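Local atomic coordinates of Lmo1076 protein (PDB entry 5JQC), a protein that probably acts as a cell-wall autolysin with amidase activity, this part holding three GW modules, which in related proteins anchor the enzyme to the cell wall. Residues E68-F79 and M89-Y97; R238-V246 and V251-F259. All blocks are in the same frame, centred on the assembly; numbering follows the deposited sequence.

Contact 1: E68-F79 and M89-Y97; sequences EGTTSRGTWVQF and MDKRAFVYY
Phe94 turns its edge to the face of Phe79 in an offset T-shaped pair, the ring planes 61° apart and Phe94 CZ 3.7 Å from Phe79 CD1. The methyl of selenomethionine Met89 lies over a face of the Phe79 ring, its CE 4.0 Å from Phe79 CZ. Asp90 CA sits over a face of the Trp76 indole, toward the rim. At the edge of the Tyr96 ring, and in its plane, is Glu68 OE2, which takes a 2.7 Å hydrogen bond from Tyr96 OH arriving from above the carboxylate plane. The other oxygen, Glu68 OE1, is met on its syn side by Lys91 NZ at 3.0 Å, a salt bridge that helps fix the carboxylate. Lys91 gets there fully stretched, with CG anti to the backbone N (chi1 -179°), passing Thr75 CG2 alongside. Val77 fills the middle: CG2 presses on Phe94 CE1 at 3.3 Å, while CG1 touches Lys91 CB. Backbone bonds in both directions pair Val77 with Met89, holding strands 74-81 and 84-90 together as a hairpin of this fragment's first, SH3-like GW module. Beyond it, strand 19-29 packs on Phe94 and Tyr96 through Val29 and Ala27, and Ile65 of strand 62-71 touches Phe79 and Tyr96.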
loop_
_atom_site.group_PDB
_atom_site.type_symbol
_atom_site.label_atom_id
_atom_site.label_comp_id
_atom_site.label_asym_id
_atom_site.label_seq_id
_atom_site.Cartn_x
_atom_site.Cartn_y
_atom_site.Cartn_z
ATOM N N GLU A 68 5.485 -27.470 10.298
ATOM C CA GLU A 68 6.188 -27.406 11.575
ATOM C C GLU A 68 5.765 -28.602 12.402
ATOM O O GLU A 68 4.614 -29.029 12.329
ATOM C CB GLU A 68 5.886 -26.127 12.357
ATOM C CG GLU A 68 5.975 -24.857 11.538
ATOM C CD GLU A 68 6.078 -23.616 12.414
ATOM O OE1 GLU A 68 5.948 -23.771 13.651
ATOM O OE2 GLU A 68 6.287 -22.502 11.862
ATOM N N GLY A 69 6.693 -29.122 13.202
ATOM C CA GLY A 69 6.421 -30.231 14.101
ATOM C C GLY A 69 7.249 -30.113 15.367
ATOM O O GLY A 69 8.397 -29.649 15.324
ATOM N N THR A 70 6.683 -30.496 16.504
ATOM C CA THR A 70 7.378 -30.348 17.771
ATOM C C THR A 70 7.635 -31.712 18.390
ATOM O O THR A 70 6.886 -32.666 18.159
ATOM C CB THR A 70 6.586 -29.466 18.749
ATOM O OG1 THR A 70 5.385 -30.132 19.161
ATOM C CG2 THR A 70 6.242 -28.139 18.091
ATOM N N THR A 71 8.737 -31.803 19.127
ATOM C CA THR A 71 8.992 -32.906 20.043
ATOM C C THR A 71 9.465 -32.311 21.356
ATOM O O THR A 71 9.647 -31.092 21.468
ATOM C CB THR A 71 10.064 -33.868 19.523
ATOM O OG1 THR A 71 11.356 -33.317 19.797
ATOM C CG2 THR A 71 9.945 -34.090 18.034
ATOM N N SER A 72 9.731 -33.171 22.335
ATOM C CA SER A 72 10.288 -32.719 23.603
ATOM C C SER A 72 11.582 -31.908 23.448
ATOM O O SER A 72 11.941 -31.141 24.355
ATOM C CB SER A 72 10.513 -33.941 24.480
ATOM O OG SER A 72 10.935 -33.568 25.773
ATOM N N ARG A 73 12.291 -32.038 22.328
ATOM C CA ARG A 73 13.557 -31.333 22.197
ATOM C C ARG A 73 13.456 -29.995 21.471
ATOM O O ARG A 73 14.430 -29.240 21.500
ATOM C CB ARG A 73 14.584 -32.206 21.472
ATOM C CG ARG A 73 14.972 -33.455 22.243
ATOM C CD ARG A 73 15.844 -34.348 21.374
ATOM N NE ARG A 73 16.097 -35.625 22.029
ATOM C CZ ARG A 73 17.083 -35.826 22.906
ATOM N NH1 ARG A 73 17.253 -37.013 23.469
ATOM N NH2 ARG A 73 17.903 -34.840 23.216
ATOM N N GLY A 74 12.331 -29.680 20.824
ATOM C CA GLY A 74 12.187 -28.397 20.146
ATOM C C GLY A 74 11.187 -28.492 19.004
ATOM O O GLY A 74 10.425 -29.453 18.909
ATOM N N THR A 75 11.220 -27.475 18.138
ATOM C CA THR A 75 10.350 -27.380 16.969
ATOM C C THR A 75 11.194 -27.478 15.710
ATOM O O THR A 75 12.170 -26.741 15.561
ATOM C CB THR A 75 9.563 -26.067 16.957
ATOM O OG1 THR A 75 8.676 -26.042 18.081
ATOM C CG2 THR A 75 8.739 -25.942 15.682
ATOM N N TRP A 76 10.826 -28.399 14.820
ATOM C CA TRP A 76 11.474 -28.555 13.524
ATOM C C TRP A 76 10.508 -28.140 12.418
ATOM O O TRP A 76 9.314 -28.448 12.486
ATOM C CB TRP A 76 11.952 -30.009 13.332
ATOM C CG TRP A 76 13.261 -30.210 14.014
ATOM C CD1 TRP A 76 14.501 -30.135 13.446
ATOM C CD2 TRP A 76 13.475 -30.430 15.413
ATOM N NE1 TRP A 76 15.470 -30.314 14.398
ATOM C CE2 TRP A 76 14.867 -30.501 15.615
ATOM C CE3 TRP A 76 12.623 -30.593 16.512
ATOM C CZ2 TRP A 76 15.430 -30.736 16.868
ATOM C CZ3 TRP A 76 13.184 -30.820 17.755
ATOM C CH2 TRP A 76 14.575 -30.889 17.924
ATOM N N VAL A 77 11.022 -27.438 11.404
ATOM C CA VAL A 77 10.198 -26.947 10.303
ATOM C C VAL A 77 10.740 -27.465 8.971
ATOM O O VAL A 77 11.955 -27.538 8.758
ATOM C CB VAL A 77 10.109 -25.398 10.308
ATOM C CG1 VAL A 77 9.649 -24.898 11.669
ATOM C CG2 VAL A 77 11.422 -24.744 9.924
ATOM N N GLN A 78 9.821 -27.827 8.069
ATOM C CA GLN A 78 10.172 -28.313 6.733
ATOM C C GLN A 78 10.261 -27.139 5.765
ATOM O O GLN A 78 9.239 -26.532 5.432
ATOM C CB GLN A 78 9.142 -29.330 6.220
ATOM C CG GLN A 78 9.427 -29.827 4.804
ATOM C CD GLN A 78 8.243 -30.524 4.147
ATOM O OE1 GLN A 78 7.164 -29.953 4.024
ATOM N NE2 GLN A 78 8.446 -31.765 3.720
ATOM N N PHE A 79 11.471 -26.838 5.299
ATOM C CA PHE A 79 11.727 -25.713 4.416
ATOM C C PHE A 79 12.112 -26.194 3.025
ATOM O O PHE A 79 12.587 -27.318 2.839
ATOM C CB PHE A 79 12.847 -24.823 4.945
ATOM C CG PHE A 79 14.197 -25.487 4.943
ATOM C CD1 PHE A 79 14.479 -26.523 5.823
ATOM C CD2 PHE A 79 15.191 -25.071 4.072
ATOM C CE1 PHE A 79 15.710 -27.132 5.822
ATOM C CE2 PHE A 79 16.434 -25.681 4.077
ATOM C CZ PHE A 79 16.686 -26.713 4.953
HETATM N N MSE A 89 14.547 -28.639 9.753
HETATM C CA MSE A 89 15.577 -28.035 10.588
HETATM C C MSE A 89 14.939 -27.291 11.760
HETATM O O MSE A 89 13.788 -26.838 11.670
HETATM C CB MSE A 89 16.456 -27.103 9.743
HETATM C CG MSE A 89 17.549 -26.380 10.523
HETATM SE SE MSE A 89 19.065 -25.775 9.438
HETATM C CE MSE A 89 18.142 -24.670 8.099
ATOM N N ASP A 90 15.680 -27.235 12.869
ATOM C CA ASP A 90 15.285 -26.476 14.047
ATOM C C ASP A 90 14.734 -25.120 13.636
ATOM O O ASP A 90 15.395 -24.358 12.924
ATOM C CB ASP A 90 16.507 -26.299 14.965
ATOM C CG ASP A 90 16.142 -26.026 16.420
ATOM O OD1 ASP A 90 15.167 -25.300 16.714
ATOM O OD2 ASP A 90 16.857 -26.552 17.294
ATOM N N LYS A 91 13.520 -24.820 14.103
ATOM C CA LYS A 91 12.885 -23.539 13.794
ATOM C C LYS A 91 13.770 -22.354 14.165
ATOM O O LYS A 91 13.692 -21.298 13.523
ATOM C CB LYS A 91 11.541 -23.453 14.516
ATOM C CG LYS A 91 10.769 -22.184 14.254
ATOM C CD LYS A 91 9.398 -22.308 14.857
ATOM C CE LYS A 91 8.522 -21.162 14.439
ATOM N NZ LYS A 91 7.151 -21.350 14.983
ATOM N N ARG A 92 14.623 -22.510 15.180
ATOM C CA ARG A 92 15.499 -21.424 15.615
ATOM C C ARG A 92 16.525 -21.051 14.554
ATOM O O ARG A 92 17.055 -19.937 14.578
ATOM C CB ARG A 92 16.214 -21.805 16.917
ATOM C CG ARG A 92 15.339 -21.794 18.174
ATOM C CD ARG A 92 16.129 -22.300 19.392
ATOM N NE ARG A 92 16.576 -23.673 19.164
ATOM C CZ ARG A 92 17.549 -24.291 19.840
ATOM N NH1 ARG A 92 18.229 -23.669 20.812
ATOM N NH2 ARG A 92 17.855 -25.546 19.519
ATOM N N ALA A 93 16.809 -21.946 13.615
ATOM C CA ALA A 93 17.719 -21.605 12.532
ATOM C C ALA A 93 17.144 -20.593 11.536
ATOM O O ALA A 93 17.853 -20.223 10.596
ATOM C CB ALA A 93 18.136 -22.883 11.794
ATOM N N PHE A 94 15.898 -20.120 11.705
ATOM C CA PHE A 94 15.233 -19.297 10.693
ATOM C C PHE A 94 14.723 -17.981 11.276
ATOM O O PHE A 94 14.317 -17.915 12.440
ATOM C CB PHE A 94 14.014 -20.012 10.055
ATOM C CG PHE A 94 14.306 -21.373 9.480
ATOM C CD1 PHE A 94 14.362 -22.493 10.295
ATOM C CD2 PHE A 94 14.465 -21.536 8.112
ATOM C CE1 PHE A 94 14.605 -23.745 9.747
ATOM C CE2 PHE A 94 14.707 -22.780 7.564
ATOM C CZ PHE A 94 14.775 -23.883 8.378
ATOM N N VAL A 95 14.691 -16.945 10.425
ATOM C CA VAL A 95 13.996 -15.683 10.704
ATOM C C VAL A 95 12.812 -15.560 9.743
ATOM O O VAL A 95 13.001 -15.397 8.529
ATOM C CB VAL A 95 14.925 -14.472 10.569
ATOM C CG1 VAL A 95 14.159 -13.193 10.850
ATOM C CG2 VAL A 95 16.104 -14.590 11.538
ATOM N N TYR A 96 11.592 -15.636 10.281
ATOM C CA TYR A 96 10.398 -15.546 9.450
ATOM C C TYR A 96 10.154 -14.103 9.032
ATOM O O TYR A 96 10.282 -13.177 9.842
ATOM C CB TYR A 96 9.158 -16.055 10.191
ATOM C CG TYR A 96 9.047 -17.552 10.358
ATOM C CD1 TYR A 96 10.172 -18.371 10.333
ATOM C CD2 TYR A 96 7.803 -18.147 10.546
ATOM C CE1 TYR A 96 10.059 -19.738 10.492
ATOM C CE2 TYR A 96 7.674 -19.518 10.704
ATOM C CZ TYR A 96 8.804 -20.310 10.673
ATOM O OH TYR A 96 8.692 -21.676 10.831
ATOM N N TYR A 97 9.784 -13.918 7.761
ATOM C CA TYR A 97 9.345 -12.607 7.304
ATOM C C TYR A 97 7.902 -12.359 7.741
ATOM O O TYR A 97 7.052 -13.244 7.620
ATOM C CB TYR A 97 9.433 -12.503 5.790
ATOM C CG TYR A 97 10.837 -12.434 5.237
ATOM C CD1 TYR A 97 11.593 -11.272 5.335
ATOM C CD2 TYR A 97 11.392 -13.518 4.577
ATOM C CE1 TYR A 97 12.872 -11.208 4.809
ATOM C CE2 TYR A 97 12.667 -13.459 4.050
ATOM C CZ TYR A 97 13.399 -12.309 4.168
ATOM O OH TYR A 97 14.669 -12.278 3.644
#

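Contact 2: R238-V246 and V251-F259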
loop_
_atom_site.group_PDB
_atom_site.type_symbol
_atom_site.label_atom_id
_atom_site.label_comp_id
_atom_site.label_asym_id
_atom_site.label_seq_id
_atom_site.Cartn_x
_atom_site.Cartn_y
_atom_site.Cartn_z
ATOM N N ARG A 238 -16.990 15.796 -0.415
ATOM C CA ARG A 238 -16.933 17.073 0.282
ATOM C C ARG A 238 -18.096 18.016 -0.021
ATOM O O ARG A 238 -18.273 18.992 0.719
ATOM C CB ARG A 238 -15.621 17.783 -0.058
ATOM C CG ARG A 238 -14.400 16.965 0.316
ATOM C CD ARG A 238 -13.136 17.801 0.448
ATOM N NE ARG A 238 -12.416 17.477 1.673
ATOM C CZ ARG A 238 -11.716 16.360 1.852
ATOM N NH1 ARG A 238 -11.621 15.443 0.881
ATOM N NH2 ARG A 238 -11.107 16.157 3.009
ATOM N N GLY A 239 -18.868 17.797 -1.085
ATOM C CA GLY A 239 -20.003 18.674 -1.328
ATOM C C GLY A 239 -20.492 18.607 -2.767
ATOM O O GLY A 239 -20.249 17.634 -3.483
ATOM N N THR A 240 -21.221 19.651 -3.146
ATOM C CA THR A 240 -21.777 19.780 -4.483
ATOM C C THR A 240 -21.336 21.105 -5.082
ATOM O O THR A 240 -21.451 22.159 -4.442
ATOM C CB THR A 240 -23.301 19.685 -4.468
ATOM O OG1 THR A 240 -23.697 18.426 -3.911
ATOM C CG2 THR A 240 -23.837 19.790 -5.871
ATOM N N TRP A 241 -20.852 21.039 -6.323
ATOM C CA TRP A 241 -20.197 22.141 -7.005
ATOM C C TRP A 241 -20.962 22.463 -8.283
ATOM O O TRP A 241 -21.441 21.562 -8.978
ATOM C CB TRP A 241 -18.737 21.757 -7.287
ATOM C CG TRP A 241 -18.125 21.060 -6.060
ATOM C CD1 TRP A 241 -18.145 19.711 -5.769
ATOM C CD2 TRP A 241 -17.479 21.691 -4.949
ATOM N NE1 TRP A 241 -17.533 19.475 -4.556
ATOM C CE2 TRP A 241 -17.113 20.670 -4.038
ATOM C CE3 TRP A 241 -17.160 23.019 -4.642
ATOM C CZ2 TRP A 241 -16.446 20.935 -2.852
ATOM C CZ3 TRP A 241 -16.489 23.281 -3.461
ATOM C CH2 TRP A 241 -16.146 22.243 -2.579
ATOM N N TYR A 242 -21.111 23.750 -8.567
ATOM C CA TYR A 242 -21.767 24.212 -9.783
ATOM C C TYR A 242 -20.725 24.856 -10.680
ATOM O O TYR A 242 -19.927 25.668 -10.212
ATOM C CB TYR A 242 -22.880 25.218 -9.466
ATOM C CG TYR A 242 -24.093 24.593 -8.839
ATOM C CD1 TYR A 242 -24.249 23.221 -8.846
ATOM C CD2 TYR A 242 -25.086 25.368 -8.252
ATOM C CE1 TYR A 242 -25.351 22.625 -8.292
ATOM C CE2 TYR A 242 -26.203 24.774 -7.683
ATOM C CZ TYR A 242 -26.326 23.398 -7.709
ATOM O OH TYR A 242 -27.424 22.767 -7.164
ATOM N N GLN A 243 -20.724 24.498 -11.960
ATOM C CA GLN A 243 -19.932 25.229 -12.939
ATOM C C GLN A 243 -20.831 26.325 -13.499
ATOM O O GLN A 243 -21.952 26.040 -13.930
ATOM C CB GLN A 243 -19.407 24.308 -14.042
ATOM C CG GLN A 243 -18.246 24.932 -14.835
ATOM C CD GLN A 243 -17.812 24.090 -16.028
ATOM O OE1 GLN A 243 -18.645 23.519 -16.728
ATOM N NE2 GLN A 243 -16.510 24.012 -16.265
ATOM N N PHE A 244 -20.374 27.576 -13.445
ATOM C CA PHE A 244 -21.251 28.686 -13.786
ATOM C C PHE A 244 -20.607 29.598 -14.826
ATOM O O PHE A 244 -19.401 29.536 -15.095
ATOM C CB PHE A 244 -21.671 29.478 -12.532
ATOM C CG PHE A 244 -20.550 30.247 -11.866
ATOM C CD1 PHE A 244 -19.748 29.642 -10.909
ATOM C CD2 PHE A 244 -20.327 31.588 -12.169
ATOM C CE1 PHE A 244 -18.721 30.349 -10.287
ATOM C CE2 PHE A 244 -19.306 32.305 -11.545
ATOM C CZ PHE A 244 -18.503 31.683 -10.604
ATOM N N GLN A 245 -21.453 30.446 -15.419
ATOM C CA GLN A 245 -21.063 31.361 -16.486
ATOM C C GLN A 245 -21.575 32.766 -16.204
ATOM O O GLN A 245 -22.713 32.952 -15.757
ATOM C CB GLN A 245 -21.612 30.911 -17.842
ATOM C CG GLN A 245 -21.008 29.651 -18.396
ATOM C CD GLN A 245 -21.572 29.326 -19.763
ATOM O OE1 GLN A 245 -22.725 29.652 -20.069
ATOM N NE2 GLN A 245 -20.759 28.693 -20.603
ATOM N N VAL A 246 -20.729 33.750 -16.470
ATOM C CA VAL A 246 -21.143 35.144 -16.552
ATOM C C VAL A 246 -20.701 35.658 -17.914
ATOM O O VAL A 246 -19.665 35.231 -18.438
ATOM C CB VAL A 246 -20.562 36.008 -15.412
ATOM C CG1 VAL A 246 -20.849 35.363 -14.062
ATOM C CG2 VAL A 246 -19.065 36.244 -15.600
ATOM N N VAL A 251 -16.806 30.684 -15.910
ATOM C CA VAL A 251 -15.941 31.213 -14.863
ATOM C C VAL A 251 -15.152 30.077 -14.222
ATOM O O VAL A 251 -13.917 30.030 -14.293
ATOM C CB VAL A 251 -16.787 31.972 -13.828
ATOM C CG1 VAL A 251 -15.926 32.499 -12.711
ATOM C CG2 VAL A 251 -17.558 33.098 -14.513
ATOM N N GLY A 252 -15.869 29.146 -13.603
ATOM C CA GLY A 252 -15.240 28.068 -12.865
ATOM C C GLY A 252 -16.287 27.320 -12.064
ATOM O O GLY A 252 -17.483 27.407 -12.358
ATOM N N TRP A 253 -15.829 26.591 -11.048
ATOM C CA TRP A 253 -16.712 25.803 -10.194
ATOM C C TRP A 253 -16.836 26.442 -8.814
ATOM O O TRP A 253 -15.874 27.002 -8.282
ATOM C CB TRP A 253 -16.193 24.375 -10.040
ATOM C CG TRP A 253 -16.184 23.528 -11.287
ATOM C CD1 TRP A 253 -15.219 23.503 -12.261
ATOM C CD2 TRP A 253 -17.151 22.527 -11.652
ATOM N NE1 TRP A 253 -15.546 22.564 -13.221
ATOM C CE2 TRP A 253 -16.725 21.952 -12.868
ATOM C CE3 TRP A 253 -18.345 22.074 -11.075
ATOM C CZ2 TRP A 253 -17.464 20.950 -13.525
ATOM C CZ3 TRP A 253 -19.071 21.080 -11.726
ATOM C CH2 TRP A 253 -18.623 20.524 -12.929
HETATM N N MSE A 254 -18.023 26.343 -8.220
HETATM C CA MSE A 254 -18.188 26.867 -6.862
HETATM C C MSE A 254 -19.225 26.090 -6.088
HETATM O O MSE A 254 -20.171 25.560 -6.670
HETATM C CB MSE A 254 -18.565 28.351 -6.886
HETATM C CG MSE A 254 -18.496 29.031 -5.519
HETATM SE SE MSE A 254 -18.390 30.962 -5.731
HETATM C CE MSE A 254 -20.009 31.199 -6.791
ATOM N N ASP A 255 -19.019 26.022 -4.775
ATOM C CA ASP A 255 -19.939 25.328 -3.888
ATOM C C ASP A 255 -21.372 25.773 -4.148
ATOM O O ASP A 255 -21.634 26.953 -4.398
ATOM C CB ASP A 255 -19.558 25.603 -2.434
ATOM C CG ASP A 255 -20.326 24.736 -1.465
ATOM O OD1 ASP A 255 -21.479 25.099 -1.143
ATOM O OD2 ASP A 255 -19.785 23.689 -1.038
ATOM N N TYR A 256 -22.304 24.819 -4.076
ATOM C CA TYR A 256 -23.685 25.110 -4.459
ATOM C C TYR A 256 -24.348 26.110 -3.515
ATOM O O TYR A 256 -25.299 26.797 -3.913
ATOM C CB TYR A 256 -24.513 23.824 -4.511
ATOM C CG TYR A 256 -24.969 23.389 -3.150
ATOM C CD1 TYR A 256 -24.097 22.741 -2.290
ATOM C CD2 TYR A 256 -26.267 23.642 -2.713
ATOM C CE1 TYR A 256 -24.500 22.342 -1.031
ATOM C CE2 TYR A 256 -26.686 23.248 -1.454
ATOM C CZ TYR A 256 -25.794 22.594 -0.614
ATOM O OH TYR A 256 -26.182 22.193 0.649
ATOM N N ARG A 257 -23.882 26.206 -2.268
ATOM C CA ARG A 257 -24.506 27.133 -1.329
ATOM C C ARG A 257 -24.282 28.591 -1.714
ATOM O O ARG A 257 -25.032 29.460 -1.257
ATOM C CB ARG A 257 -23.995 26.872 0.089
ATOM C CG ARG A 257 -24.401 25.510 0.628
ATOM C CD ARG A 257 -23.581 25.131 1.848
ATOM N NE ARG A 257 -22.136 25.115 1.595
ATOM C CZ ARG A 257 -21.232 24.579 2.419
ATOM N NH1 ARG A 257 -21.621 24.006 3.551
ATOM N NH2 ARG A 257 -19.937 24.608 2.113
ATOM N N ALA A 258 -23.286 28.881 -2.554
ATOM C CA ALA A 258 -23.068 30.252 -2.995
ATOM C C ALA A 258 -24.190 30.773 -3.888
ATOM O O ALA A 258 -24.251 31.985 -4.130
ATOM C CB ALA A 258 -21.727 30.361 -3.727
ATOM N N PHE A 259 -25.076 29.895 -4.361
ATOM C CA PHE A 259 -26.133 30.240 -5.313
ATOM C C PHE A 259 -27.502 30.273 -4.627
ATOM O O PHE A 259 -28.488 29.737 -5.140
ATOM C CB PHE A 259 -26.147 29.239 -6.484
ATOM C CG PHE A 259 -24.832 29.140 -7.227
ATOM C CD1 PHE A 259 -23.830 28.289 -6.793
ATOM C CD2 PHE A 259 -24.598 29.900 -8.363
ATOM C CE1 PHE A 259 -22.615 28.207 -7.469
ATOM C CE2 PHE A 259 -23.391 29.812 -9.044
ATOM C CZ PHE A 259 -22.403 28.965 -8.595
HETATM O O HOH W 1 -21.278 21.570 -0.832
#
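Phe259, the last residue of this fragment, is wedged between two aromatic side chains of the facing strand. Its edge points at the face of Phe244 in an offset T-shaped pair, ring planes at 68° and Phe259 CZ 3.6 Å from Phe244 CD1. Against Tyr242 it lies obliquely, with Tyr242 CD2 over the Phe259 face, 3.5 Å from Phe259 CD1. Tyr242 also receives Tyr256 CB over a face of its own ring, a CH-pi contact 3.8 Å from the centroid. The Phe244 ring is boxed in further by Val251, whose CB is 3.4 Å from Phe244 CE2, and by the methyl of selenomethionine Met254. With chi1 at 68°, Phe244 tucks CG between its own N and C, which brings the ring in among these partners.

On the other face of the sheet, Gln243 crosses Trp253 at a slant, over the face of its indole. Gln243 CB stands 3.6 Å above the centre of the Trp253 six-membered ring, and the amide stacks on the indole with planes 27° apart; Gln243 OE1 bonds to Lys232. Farther along, the side chains of Trp241 and Asp255 diverge, yet Asp255 OD2 lies over a face of the Trp241 indole, toward its rim. Asp255 OD1 accepts from Arg257 N and NE, from opposite faces of the carboxylate, the first closing an Asx turn. Asp255 OD2 takes a 2.6 Å bond from a water that in turn accepts from Thr240 N.

Between these layers antiparallel backbone bonds join the two strands, in both directions between Tyr242 and Met254. A twisted hairpin followed by a 3-10 turn that brings an aromatic back against the sheet is consistent with the SH3-like fold of a GW module, and Gly252-Trp253 is the dipeptide that names it.

How the contacts relate
Contact 1 comes first along the chain and closes before contact 2 opens. Their centres are about 65 Å apart, on opposite sides of the chain's centre, and the nearest atoms about 35 Å. They share no sheet: contact 1 belongs to the first GW module and contact 2 to the third, with the module of residues 102-177 coming between them in sequence. Each includes the equivalent hairpin, 74-81 with 84-90 and 239-246 with 249-255, followed by a short 3-10 segment; contact 1 also takes in strand 94-96 and the end of strand 62-71. The same SH3-like design is thus repeated along an elongated, all-beta chain, consistent with a cell-wall anchor that offers several similar modules.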